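Local structure of cobalamin biosynthesis protein CobN (Mycobacterium tuberculosis, 7C6O) at residues 711-716 and 770-775; 723-728 and 790-795; 877-882 and 975-980. The protein probably serves as the large catalytic subunit of the cobaltochelatase that inserts cobalt into the corrin ring during cobalamin biosynthesis. All coordinates share one frame; numbering follows the deposited sequence.

Contacts 1 and 2 belong to one helical region and interlock along the chain: segments 711-716, 723-728, 770-775 and 790-795 come in that order, so the two pairings alternate. Their centres lie about 13 Å apart, and they touch directly where Ala794 packs on Trp772 and Pro774. Helices 710-722, 750-769 and 784-801 run through this corner, and the residues that separate the paired segments along the chain contain no strand. Contact 3 follows later in the chain, its centre about 53 Å from that of contact 1 and 44 Å from that of contact 2. Contacts 1 and 2 thus pack one helical region together, while contact 3 ties a helix to a mixed sheet elsewhere in the CobN/magnesium chelatase family region.

Contact 1 of 3, residues 711-716 and 770-775; sequences EQELDL and TGWDPS
A single pair of side chains makes this surface contact: the carboxylate of Glu713 meets the indole N-H of Trp772, a residue with a left-handed backbone. Trp772 takes part in the Schellman motif that ends helix 750-769: its N bonds Leu767 O, and Gly771 is the C-prime residue. Glu713 leaves helix 710-722 with CG opposite the backbone N (chi1 179°) and an extended chain, which carries its carboxylate to the nitrogen edge of the indole. There Trp772 NE1 gives a weak, bent hydrogen bond to Glu713 OE1 over 3.1 Å. OE1 lies near the ring plane, while the carboxylate is turned 77° against it. Glu713 OE1 has two donors, Gln768 NE2 the stronger and Trp772 NE1 the weaker. Ile798 of helix 784-801 touches both side chains, and Val764 and Leu767 pack on the indole. Around the tryptophan, Thr770 OG1 accepts from Asp773 N at 3.1 Å in an ST motif. Beyond it, ahead of the following helix, Ser775 N makes a capping bond of 3.1 Å to Asp773 OD1, and Ser775 OG reaches the same Asp773 OD1 at 2.8 Å, both from one face of the carboxylate plane.

Contact 2 of 3, residues 723-728 and 790-795; sequences ARQLFG and LRFAAT
An edge-to-face aromatic contact, largely buried, joins the loop after helix 710-722 to helix 784-801. Phe792 has CG anti to its N (chi1 176°), which sends the ring outward from the helix between Gln725 and Phe727, and it meets each with a different corner. On one side, Phe792 CE1 stands over a face of the Phe727 ring, offset toward its rim and 3.7 Å from Phe727 CD1. The ring planes are 82° apart and the centroids of Phe727 and Phe792 are separated by 5.2 Å, a T-shaped pair in which Phe792 supplies the edge. On the other side, Phe792 CE2 packs 3.7 Å from Gln725 CG. The glutamine chain bends at chi2, bringing its CG and CD obliquely against CE2, the amide and ring planes 34° apart, while NE2 is satisfied by the backbone oxygen of Ile720. Ile733 and Val797 add to the apolar surroundings of Phe792, whereas Glu796 and Arg800 touch Phe727 from the next turns of the same helix. The core of the contact is a T-shaped phenylalanine pair that packs the loop after helix 710-722 against helix 784-801.

Contact 3 of 3, residues 877-882 and 975-980; sequences WPRSVG and RAHAQA
His977 points the CE1 corner of its imidazole at the backbone where Arg879 gives way to strand 880-885. The approach is edge-on: Arg879 O lies near the ring plane, 3.4 Å from His977 CE1, a close carbon-to-oxygen contact with no conventional hydrogen bond across the segments. The same ring corner also meets Arg879 CB, 4.0 Å from His977 CE1, and His977 NE2 lies at 4.1 Å from this CB. Arg879 starts toward the helix, but its chain does not follow the histidine. With CG between the backbone N and the carbonyl carbon (chi1 61°), the chain extends away, leaving its guanidinium outside the contact. Arg879 NE remains 5.8 Å from His977 NE2. Ser880 adds a looser contact, its CB 4.4 Å from His977 CE1 and oblique to the ring.

The imidazole is steered by a partner on the neighbouring strand: His977 ND1 is hydrogen-bonded to Asp935 OD2, which helps fix the ring's rotation, and Arg994 and Arg1053 also touch the histidine. The His977 chi1 of -62° places CG opposite the carbonyl carbon and swings the ring out from helix 973-985 toward the sheet. Strand 880-885 is held in the mixed sheet parallel to both neighbours, 935-940 and 1056-1061, Val881 bonding through its backbone to Asp935 and Thr937, and Ser880 to Ala1055. One histidine thus joins helix 973-985 to the start of the strand, and that helix lies in the connection between the adjacent parallel strands 935-940 and 995-997, a crossover of beta-alpha-beta type.

Contact 1 of 3, residues 711-716 and 770-775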
# COMPACT_ATOMS: atom_id res chain seq x y z
N GLU A 711 -30.91 -10.34 3.81
CA GLU A 711 -30.49 -10.02 5.16
C GLU A 711 -29.02 -9.62 5.22
O GLU A 711 -28.63 -8.80 6.06
CB GLU A 711 -30.76 -11.20 6.09
N GLN A 712 -28.19 -10.19 4.35
CA GLN A 712 -26.78 -9.81 4.33
C GLN A 712 -26.60 -8.38 3.82
O GLN A 712 -25.71 -7.66 4.28
CB GLN A 712 -25.97 -10.79 3.47
CG GLN A 712 -26.00 -12.22 3.98
CD GLN A 712 -27.26 -12.97 3.59
OE1 GLN A 712 -27.83 -12.74 2.52
NE2 GLN A 712 -27.72 -13.85 4.47
N GLU A 713 -27.43 -7.97 2.86
CA GLU A 713 -27.42 -6.57 2.43
C GLU A 713 -27.88 -5.65 3.54
O GLU A 713 -27.32 -4.57 3.73
CB GLU A 713 -28.30 -6.40 1.19
CG GLU A 713 -28.37 -4.98 0.66
CD GLU A 713 -29.31 -4.83 -0.52
OE1 GLU A 713 -30.48 -5.26 -0.40
OE2 GLU A 713 -28.88 -4.31 -1.56
N LEU A 714 -28.91 -6.06 4.29
CA LEU A 714 -29.41 -5.24 5.39
C LEU A 714 -28.34 -5.05 6.47
O LEU A 714 -28.09 -3.93 6.91
CB LEU A 714 -30.67 -5.87 5.98
CG LEU A 714 -31.18 -5.39 7.34
CD1 LEU A 714 -31.48 -3.90 7.31
CD2 LEU A 714 -32.42 -6.17 7.74
N ASP A 715 -27.70 -6.15 6.88
CA ASP A 715 -26.67 -6.06 7.92
C ASP A 715 -25.48 -5.22 7.46
O ASP A 715 -24.94 -4.42 8.23
CB ASP A 715 -26.20 -7.45 8.32
CG ASP A 715 -27.15 -8.13 9.29
OD1 ASP A 715 -27.56 -7.49 10.28
OD2 ASP A 715 -27.49 -9.31 9.06
N LEU A 716 -25.06 -5.39 6.20
CA LEU A 716 -23.91 -4.64 5.71
C LEU A 716 -24.23 -3.15 5.61
O LEU A 716 -23.42 -2.31 6.02
CB LEU A 716 -23.46 -5.19 4.36
CG LEU A 716 -22.21 -4.57 3.74
CD1 LEU A 716 -21.05 -4.60 4.73
CD2 LEU A 716 -21.84 -5.29 2.46
N THR A 770 -38.87 -1.23 0.19
CA THR A 770 -39.34 -0.38 -0.89
C THR A 770 -38.45 -0.45 -2.12
O THR A 770 -38.65 0.32 -3.07
CB THR A 770 -39.44 1.08 -0.43
OG1 THR A 770 -38.12 1.63 -0.32
CG2 THR A 770 -40.13 1.17 0.92
N GLY A 771 -37.46 -1.34 -2.13
CA GLY A 771 -36.48 -1.33 -3.19
C GLY A 771 -35.49 -0.19 -3.07
O GLY A 771 -35.01 0.32 -4.09
N TRP A 772 -35.19 0.24 -1.84
CA TRP A 772 -34.26 1.34 -1.58
C TRP A 772 -34.69 2.62 -2.29
O TRP A 772 -33.88 3.32 -2.90
CB TRP A 772 -32.83 0.95 -1.96
CG TRP A 772 -32.37 -0.31 -1.28
CD1 TRP A 772 -32.32 -1.56 -1.81
CD2 TRP A 772 -31.91 -0.43 0.07
NE1 TRP A 772 -31.84 -2.46 -0.88
CE2 TRP A 772 -31.58 -1.79 0.28
CE3 TRP A 772 -31.73 0.48 1.12
CZ2 TRP A 772 -31.09 -2.26 1.50
CZ3 TRP A 772 -31.24 0.01 2.33
CH2 TRP A 772 -30.93 -1.35 2.51
N ASP A 773 -35.98 2.92 -2.22
CA ASP A 773 -36.53 4.12 -2.84
C ASP A 773 -36.11 5.35 -2.04
O ASP A 773 -36.46 5.45 -0.86
CB ASP A 773 -38.05 4.02 -2.91
CG ASP A 773 -38.67 5.04 -3.85
OD1 ASP A 773 -38.09 6.13 -4.03
OD2 ASP A 773 -39.76 4.75 -4.40
N PRO A 774 -35.37 6.29 -2.64
CA PRO A 774 -34.94 7.47 -1.87
C PRO A 774 -36.09 8.31 -1.35
O PRO A 774 -35.98 8.88 -0.25
CB PRO A 774 -34.09 8.26 -2.88
CG PRO A 774 -33.71 7.27 -3.93
CD PRO A 774 -34.86 6.31 -4.02
N SER A 775 -37.19 8.40 -2.09
CA SER A 775 -38.33 9.19 -1.64
C SER A 775 -39.02 8.59 -0.44
O SER A 775 -39.73 9.30 0.28
CB SER A 775 -39.34 9.36 -2.78
OG SER A 775 -39.91 8.12 -3.14

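Contact 2 of 3, residues 723-728 and 790-795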
# COMPACT_ATOMS: atom_id res chain seq x y z
N ALA A 723 -21.38 4.64 10.99
CA ALA A 723 -20.32 5.63 11.12
C ALA A 723 -20.76 6.99 10.63
O ALA A 723 -21.64 7.11 9.77
CB ALA A 723 -19.08 5.18 10.34
N ARG A 724 -20.16 8.03 11.19
CA ARG A 724 -20.31 9.36 10.62
C ARG A 724 -19.62 9.39 9.26
O ARG A 724 -18.50 8.89 9.10
CB ARG A 724 -19.74 10.42 11.57
CG ARG A 724 -18.44 11.09 11.14
CD ARG A 724 -17.21 10.34 11.65
NE ARG A 724 -15.98 10.85 11.05
CZ ARG A 724 -15.29 10.23 10.10
NH1 ARG A 724 -15.70 9.05 9.65
NH2 ARG A 724 -14.19 10.78 9.61
N GLN A 725 -20.31 9.95 8.27
CA GLN A 725 -19.84 9.86 6.89
C GLN A 725 -18.90 11.01 6.55
O GLN A 725 -19.26 12.18 6.73
CB GLN A 725 -21.02 9.84 5.92
CG GLN A 725 -22.00 8.70 6.15
CD GLN A 725 -21.36 7.33 5.98
OE1 GLN A 725 -20.33 7.18 5.32
NE2 GLN A 725 -21.98 6.31 6.59
N LEU A 726 -17.71 10.68 6.08
CA LEU A 726 -16.86 11.62 5.36
C LEU A 726 -17.16 11.44 3.88
O LEU A 726 -16.76 10.43 3.28
CB LEU A 726 -15.38 11.38 5.67
CG LEU A 726 -14.39 12.32 4.99
CD1 LEU A 726 -14.59 13.76 5.45
CD2 LEU A 726 -12.96 11.87 5.25
N PHE A 727 -17.88 12.39 3.30
CA PHE A 727 -18.34 12.27 1.92
C PHE A 727 -18.19 13.61 1.24
O PHE A 727 -18.63 14.64 1.77
CB PHE A 727 -19.80 11.80 1.87
CG PHE A 727 -20.25 11.38 0.50
CD1 PHE A 727 -20.00 10.09 0.04
CD2 PHE A 727 -20.93 12.26 -0.32
CE1 PHE A 727 -20.41 9.70 -1.22
CE2 PHE A 727 -21.34 11.87 -1.58
CZ PHE A 727 -21.09 10.59 -2.03
N GLY A 728 -17.57 13.61 0.06
CA GLY A 728 -17.24 14.87 -0.60
C GLY A 728 -16.37 15.77 0.24
O GLY A 728 -16.45 17.00 0.11
N LEU A 790 -31.08 7.83 5.62
CA LEU A 790 -31.73 6.83 4.78
C LEU A 790 -31.67 7.23 3.31
O LEU A 790 -31.52 6.37 2.43
CB LEU A 790 -33.18 6.64 5.22
CG LEU A 790 -33.39 6.11 6.64
CD1 LEU A 790 -34.87 5.97 6.95
CD2 LEU A 790 -32.68 4.77 6.83
N ARG A 791 -31.79 8.53 3.02
CA ARG A 791 -31.68 9.00 1.65
C ARG A 791 -30.26 8.81 1.12
O ARG A 791 -30.07 8.45 -0.04
CB ARG A 791 -32.11 10.46 1.57
CG ARG A 791 -32.59 10.92 0.20
CD ARG A 791 -33.58 12.09 0.31
NE ARG A 791 -33.22 13.02 1.38
CZ ARG A 791 -33.96 13.26 2.46
NH1 ARG A 791 -35.13 12.65 2.61
NH2 ARG A 791 -33.54 14.12 3.38
N PHE A 792 -29.27 9.06 1.98
CA PHE A 792 -27.88 8.80 1.60
C PHE A 792 -27.66 7.32 1.30
O PHE A 792 -26.95 6.97 0.35
CB PHE A 792 -26.95 9.26 2.72
CG PHE A 792 -25.50 8.95 2.49
CD1 PHE A 792 -24.75 9.68 1.58
CD2 PHE A 792 -24.88 7.92 3.18
CE1 PHE A 792 -23.41 9.39 1.37
CE2 PHE A 792 -23.54 7.63 2.98
CZ PHE A 792 -22.81 8.37 2.07
N ALA A 793 -28.27 6.44 2.09
CA ALA A 793 -28.16 5.01 1.83
C ALA A 793 -28.74 4.64 0.47
O ALA A 793 -28.15 3.86 -0.28
CB ALA A 793 -28.85 4.21 2.94
N ALA A 794 -29.89 5.22 0.13
CA ALA A 794 -30.54 4.86 -1.13
C ALA A 794 -29.85 5.51 -2.32
O ALA A 794 -29.80 4.91 -3.40
CB ALA A 794 -32.02 5.26 -1.09
N THR A 795 -29.30 6.71 -2.15
CA THR A 795 -28.70 7.45 -3.25
C THR A 795 -27.25 7.04 -3.52
O THR A 795 -26.84 6.95 -4.68
CB THR A 795 -28.77 8.96 -2.97
OG1 THR A 795 -30.14 9.35 -2.80
CG2 THR A 795 -28.17 9.74 -4.12

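Contact 3 of 3, residues 877-882 and 975-980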
# COMPACT_ATOMS: atom_id res chain seq x y z
N TRP A 877 3.83 9.11 34.10
CA TRP A 877 3.90 9.07 32.65
C TRP A 877 4.82 7.94 32.20
O TRP A 877 5.81 7.62 32.86
CB TRP A 877 4.41 10.39 32.09
CG TRP A 877 3.65 11.59 32.53
CD1 TRP A 877 4.04 12.53 33.44
CD2 TRP A 877 2.36 12.01 32.06
NE1 TRP A 877 3.08 13.50 33.57
CE2 TRP A 877 2.03 13.20 32.74
CE3 TRP A 877 1.44 11.48 31.15
CZ2 TRP A 877 0.83 13.87 32.53
CZ3 TRP A 877 0.25 12.15 30.94
CH2 TRP A 877 -0.04 13.33 31.62
N PRO A 878 4.51 7.31 31.06
CA PRO A 878 5.48 6.37 30.47
C PRO A 878 6.67 7.13 29.92
O PRO A 878 6.52 8.18 29.28
CB PRO A 878 4.67 5.69 29.36
CG PRO A 878 3.68 6.72 28.95
CD PRO A 878 3.32 7.49 30.21
N ARG A 879 7.87 6.60 30.18
CA ARG A 879 9.08 7.27 29.70
C ARG A 879 9.19 7.19 28.18
O ARG A 879 9.71 8.12 27.55
CB ARG A 879 10.31 6.65 30.36
CG ARG A 879 10.49 5.17 30.05
CD ARG A 879 11.60 4.53 30.88
NE ARG A 879 11.59 3.08 30.74
CZ ARG A 879 10.78 2.27 31.43
NH1 ARG A 879 9.92 2.78 32.30
NH2 ARG A 879 10.83 0.96 31.24
N SER A 880 8.71 6.10 27.59
CA SER A 880 8.82 5.90 26.15
C SER A 880 7.70 4.99 25.68
O SER A 880 7.32 4.04 26.37
CB SER A 880 10.18 5.29 25.78
OG SER A 880 10.25 5.05 24.38
N VAL A 881 7.17 5.30 24.50
CA VAL A 881 6.16 4.48 23.83
C VAL A 881 6.79 3.88 22.59
O VAL A 881 7.43 4.58 21.80
CB VAL A 881 4.92 5.31 23.46
CG1 VAL A 881 3.96 4.49 22.62
CG2 VAL A 881 4.24 5.84 24.72
N GLY A 882 6.63 2.57 22.42
CA GLY A 882 7.00 1.90 21.19
C GLY A 882 5.76 1.68 20.35
O GLY A 882 4.75 1.15 20.84
N ARG A 975 14.87 14.40 25.06
CA ARG A 975 16.18 14.98 25.31
C ARG A 975 16.90 14.26 26.44
O ARG A 975 18.12 14.04 26.36
CB ARG A 975 16.04 16.47 25.64
CG ARG A 975 17.35 17.12 26.03
CD ARG A 975 17.18 18.60 26.29
NE ARG A 975 18.45 19.26 26.57
CZ ARG A 975 19.31 19.65 25.64
NH1 ARG A 975 20.45 20.24 25.99
NH2 ARG A 975 19.03 19.46 24.36
N ALA A 976 16.17 13.87 27.49
CA ALA A 976 16.80 13.19 28.62
C ALA A 976 17.46 11.89 28.19
O ALA A 976 18.60 11.60 28.58
CB ALA A 976 15.76 12.94 29.72
N HIS A 977 16.76 11.10 27.38
CA HIS A 977 17.33 9.84 26.91
C HIS A 977 18.47 10.08 25.93
O HIS A 977 19.50 9.39 25.98
CB HIS A 977 16.25 8.98 26.25
CG HIS A 977 15.14 8.60 27.19
ND1 HIS A 977 13.89 8.24 26.74
CD2 HIS A 977 15.11 8.51 28.54
CE1 HIS A 977 13.12 7.95 27.78
NE2 HIS A 977 13.84 8.11 28.88
N ALA A 978 18.32 11.06 25.04
CA ALA A 978 19.37 11.36 24.07
C ALA A 978 20.64 11.85 24.77
O ALA A 978 21.75 11.49 24.36
CB ALA A 978 18.88 12.40 23.06
N GLN A 979 20.50 12.67 25.81
CA GLN A 979 21.67 13.14 26.54
C GLN A 979 22.36 12.00 27.27
O GLN A 979 23.59 11.97 27.37
CB GLN A 979 21.29 14.25 27.52
CG GLN A 979 20.74 15.51 26.87
CD GLN A 979 21.58 16.00 25.71
OE1 GLN A 979 21.26 15.75 24.55
NE2 GLN A 979 22.66 16.71 26.01
N ALA A 980 21.59 11.05 27.80
CA ALA A 980 22.19 9.89 28.46
C ALA A 980 22.97 9.05 27.46
O ALA A 980 24.08 8.57 27.77
CB ALA A 980 21.11 9.05 29.15